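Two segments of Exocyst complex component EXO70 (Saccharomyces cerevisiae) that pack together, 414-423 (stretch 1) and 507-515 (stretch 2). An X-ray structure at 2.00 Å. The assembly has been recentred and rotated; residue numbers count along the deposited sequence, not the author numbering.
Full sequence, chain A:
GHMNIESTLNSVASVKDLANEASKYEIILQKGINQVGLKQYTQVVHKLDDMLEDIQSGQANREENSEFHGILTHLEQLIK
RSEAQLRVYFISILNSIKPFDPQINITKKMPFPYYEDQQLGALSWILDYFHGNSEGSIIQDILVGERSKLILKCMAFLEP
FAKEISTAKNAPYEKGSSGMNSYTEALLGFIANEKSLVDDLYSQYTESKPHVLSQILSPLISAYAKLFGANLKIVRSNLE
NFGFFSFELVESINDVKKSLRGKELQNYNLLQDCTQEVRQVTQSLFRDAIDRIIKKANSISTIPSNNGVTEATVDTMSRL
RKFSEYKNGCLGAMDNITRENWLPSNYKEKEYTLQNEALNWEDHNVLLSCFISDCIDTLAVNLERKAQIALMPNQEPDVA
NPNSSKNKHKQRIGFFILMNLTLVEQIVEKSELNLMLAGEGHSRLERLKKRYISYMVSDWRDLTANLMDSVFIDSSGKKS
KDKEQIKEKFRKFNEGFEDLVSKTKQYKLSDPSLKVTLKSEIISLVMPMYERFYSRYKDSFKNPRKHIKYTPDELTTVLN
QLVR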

# COMPACT_ATOMS: atom_id res chain seq x y z
N GLY A 414 15.65 26.58 18.21
CA GLY A 414 16.49 25.40 18.04
C GLY A 414 16.16 24.33 19.07
O GLY A 414 16.04 23.14 18.75
N PHE A 415 15.99 24.76 20.31
CA PHE A 415 15.65 23.86 21.42
C PHE A 415 14.29 23.21 21.17
O PHE A 415 14.12 21.99 21.29
CB PHE A 415 15.64 24.65 22.73
CG PHE A 415 15.22 23.83 23.93
CD1 PHE A 415 16.08 22.89 24.48
CD2 PHE A 415 13.95 24.00 24.49
CE1 PHE A 415 15.69 22.12 25.59
CE2 PHE A 415 13.55 23.24 25.60
CZ PHE A 415 14.42 22.29 26.15
N PHE A 416 13.30 24.04 20.83
CA PHE A 416 11.95 23.56 20.56
C PHE A 416 11.95 22.46 19.48
O PHE A 416 11.38 21.39 19.68
CB PHE A 416 11.07 24.75 20.15
CG PHE A 416 9.68 24.39 19.68
CD1 PHE A 416 8.83 23.60 20.46
CD2 PHE A 416 9.22 24.87 18.46
CE1 PHE A 416 7.54 23.31 20.04
CE2 PHE A 416 7.92 24.58 18.02
CZ PHE A 416 7.07 23.80 18.81
N ILE A 417 12.62 22.70 18.35
CA ILE A 417 12.64 21.70 17.29
C ILE A 417 13.34 20.41 17.76
O ILE A 417 12.88 19.30 17.48
CB ILE A 417 13.35 22.23 16.01
CG1 ILE A 417 12.68 23.52 15.53
CG2 ILE A 417 13.29 21.17 14.90
CD1 ILE A 417 11.16 23.38 15.29
N LEU A 418 14.45 20.56 18.47
CA LEU A 418 15.17 19.38 18.95
C LEU A 418 14.34 18.57 19.95
O LEU A 418 14.41 17.34 19.95
CB LEU A 418 16.51 19.78 19.55
CG LEU A 418 17.57 20.19 18.52
CD1 LEU A 418 18.70 20.88 19.22
CD2 LEU A 418 18.07 18.99 17.74
N MET A 419 13.55 19.23 20.79
CA MET A 419 12.75 18.47 21.74
C MET A 419 11.75 17.60 20.99
O MET A 419 11.45 16.48 21.41
CB MET A 419 12.01 19.38 22.73
CG MET A 419 12.89 19.96 23.85
SD MET A 419 13.70 18.71 24.93
CE MET A 419 12.29 18.16 25.87
N ASN A 420 11.25 18.11 19.87
CA ASN A 420 10.31 17.34 19.08
C ASN A 420 11.05 16.25 18.31
O ASN A 420 10.60 15.10 18.28
CB ASN A 420 9.54 18.27 18.13
CG ASN A 420 8.48 19.10 18.85
OD1 ASN A 420 8.79 20.13 19.46
ND2 ASN A 420 7.24 18.66 18.79
N LEU A 421 12.18 16.59 17.71
CA LEU A 421 12.94 15.58 16.97
C LEU A 421 13.40 14.45 17.89
O LEU A 421 13.68 13.35 17.43
CB LEU A 421 14.16 16.21 16.29
CG LEU A 421 13.88 17.08 15.06
CD1 LEU A 421 15.19 17.75 14.62
CD2 LEU A 421 13.30 16.22 13.93
N THR A 422 13.47 14.73 19.19
CA THR A 422 13.87 13.71 20.16
C THR A 422 12.83 12.59 20.17
O THR A 422 13.17 11.41 20.15
CB THR A 422 14.02 14.29 21.58
OG1 THR A 422 15.26 15.01 21.66
CG2 THR A 422 14.02 13.18 22.62
N LEU A 423 11.55 12.97 20.20
CA LEU A 423 10.49 11.98 20.17
C LEU A 423 10.51 11.32 18.79
O LEU A 423 10.32 10.10 18.68
CB LEU A 423 9.11 12.61 20.42
CG LEU A 423 7.95 11.62 20.24
CD1 LEU A 423 8.11 10.46 21.21
CD2 LEU A 423 6.63 12.32 20.47
N TYR A 507 16.78 26.25 28.79
CA TYR A 507 16.52 25.15 27.87
C TYR A 507 17.24 23.88 28.31
O TYR A 507 18.44 23.74 28.12
CB TYR A 507 16.95 25.56 26.46
CG TYR A 507 16.40 26.91 26.08
CD1 TYR A 507 15.02 27.10 25.93
CD2 TYR A 507 17.23 28.03 25.98
CE1 TYR A 507 14.49 28.37 25.70
CE2 TYR A 507 16.70 29.30 25.75
CZ TYR A 507 15.34 29.46 25.61
OH TYR A 507 14.81 30.71 25.42
N LYS A 508 16.50 22.95 28.88
CA LYS A 508 17.10 21.72 29.36
C LYS A 508 16.77 20.52 28.48
O LYS A 508 15.64 20.03 28.47
CB LYS A 508 16.66 21.47 30.81
CG LYS A 508 17.01 22.63 31.75
CD LYS A 508 16.61 22.36 33.20
CE LYS A 508 16.77 23.61 34.08
NZ LYS A 508 18.17 24.16 34.12
N LEU A 509 17.76 20.08 27.70
CA LEU A 509 17.58 18.94 26.81
C LEU A 509 17.56 17.67 27.66
O LEU A 509 18.21 17.61 28.70
CB LEU A 509 18.71 18.87 25.78
CG LEU A 509 18.78 19.99 24.73
CD1 LEU A 509 20.11 19.92 23.98
CD2 LEU A 509 17.62 19.84 23.75
N SER A 510 16.82 16.67 27.21
CA SER A 510 16.71 15.41 27.93
C SER A 510 17.66 14.36 27.36
O SER A 510 18.31 13.62 28.10
CB SER A 510 15.28 14.89 27.85
OG SER A 510 14.36 15.87 28.33
N ASP A 511 17.75 14.31 26.03
CA ASP A 511 18.61 13.35 25.34
C ASP A 511 20.08 13.59 25.68
O ASP A 511 20.61 14.67 25.44
CB ASP A 511 18.38 13.46 23.83
CG ASP A 511 19.08 12.38 23.04
OD1 ASP A 511 20.31 12.27 23.13
OD2 ASP A 511 18.40 11.63 22.31
N PRO A 512 20.75 12.57 26.23
CA PRO A 512 22.17 12.70 26.59
C PRO A 512 23.12 12.97 25.42
O PRO A 512 24.06 13.75 25.56
CB PRO A 512 22.47 11.38 27.31
CG PRO A 512 21.53 10.42 26.64
CD PRO A 512 20.25 11.22 26.54
N SER A 513 22.87 12.36 24.27
CA SER A 513 23.76 12.59 23.14
C SER A 513 23.67 14.05 22.70
O SER A 513 24.69 14.65 22.35
CB SER A 513 23.43 11.65 21.97
OG SER A 513 22.19 11.97 21.37
N LEU A 514 22.48 14.62 22.73
CA LEU A 514 22.34 16.03 22.34
C LEU A 514 23.04 16.94 23.33
O LEU A 514 23.66 17.92 22.95
CB LEU A 514 20.87 16.42 22.21
CG LEU A 514 20.19 15.91 20.94
CD1 LEU A 514 18.73 16.33 20.92
CD2 LEU A 514 20.94 16.45 19.73
N LYS A 515 22.94 16.62 24.62
CA LYS A 515 23.59 17.43 25.65
C LYS A 515 25.10 17.39 25.52
O LYS A 515 25.78 18.41 25.65
CB LYS A 515 23.19 16.95 27.05
CG LYS A 515 21.75 17.25 27.43
CD LYS A 515 21.58 17.38 28.94
CE LYS A 515 21.93 16.09 29.65
NZ LYS A 515 21.84 16.28 31.13
O HOH W 1 16.17 16.15 24.34
O HOH W 2 17.19 12.73 19.85

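A loop laid along a helix can pack well without a single direct hydrogen bond between them; here its side chains fit the helical surface and two waters link the polar end. The contact between residues 414-423 and 507-515 of yeast EXO70 illustrates the principle. The first stretch is helical throughout; the second is extended from Y507 to L509, bends at S510, and enters a helix at P512. F415 CA lies 6.6 Å from Y507 CA, M419 CA 7.0 Å from L509 CA and T422 CA 7.0 Å from D511 CA, so both chains advance in the same direction.

F415 is the principal bump, with 97 Å² covered. Its ring enters a hollow made by three consecutive residues. Y507 CB sits over one face, 3.6 Å from the F415 ring centroid, a CH-pi contact; K508 O approaches the ring edge, 3.5 Å from F415 CZ, where the slightly positive ring hydrogens suit a carbonyl oxygen; and L509 CD2 comes within 3.5 Å of F415 CD1. The Y507 ring meets F415 obliquely, the planes inclined at 47°.

L509 answers in the other direction. Its CA-to-CB bond points sideways, yet the end of the side chain comes nearer, and L509 CD2 settles among F415, L418 and M419, lying 4.3 Å from L418 CB and 4.2 Å from M419 SD. Further along, L514 CD1 continues the apolar contact at L418 CD2 (4.2 Å) and also lies 3.8 Å from T422 OG1, where the surface turns polar.

The new helix is capped by D511, whose OD1 accepts from L514 N at 3.2 Å and, weakly, from S513 N at 2.8 Å, serving first-turn N-H groups that lack backbone acceptors. Here water joins the stretches: water 1 donates to T422 OG1 (3.1 Å) and accepts from D511 N (3.0 Å), while water 2 donates to D511 OD2 (3.0 Å) and weakly accepts from T422 OG1 (3.5 Å).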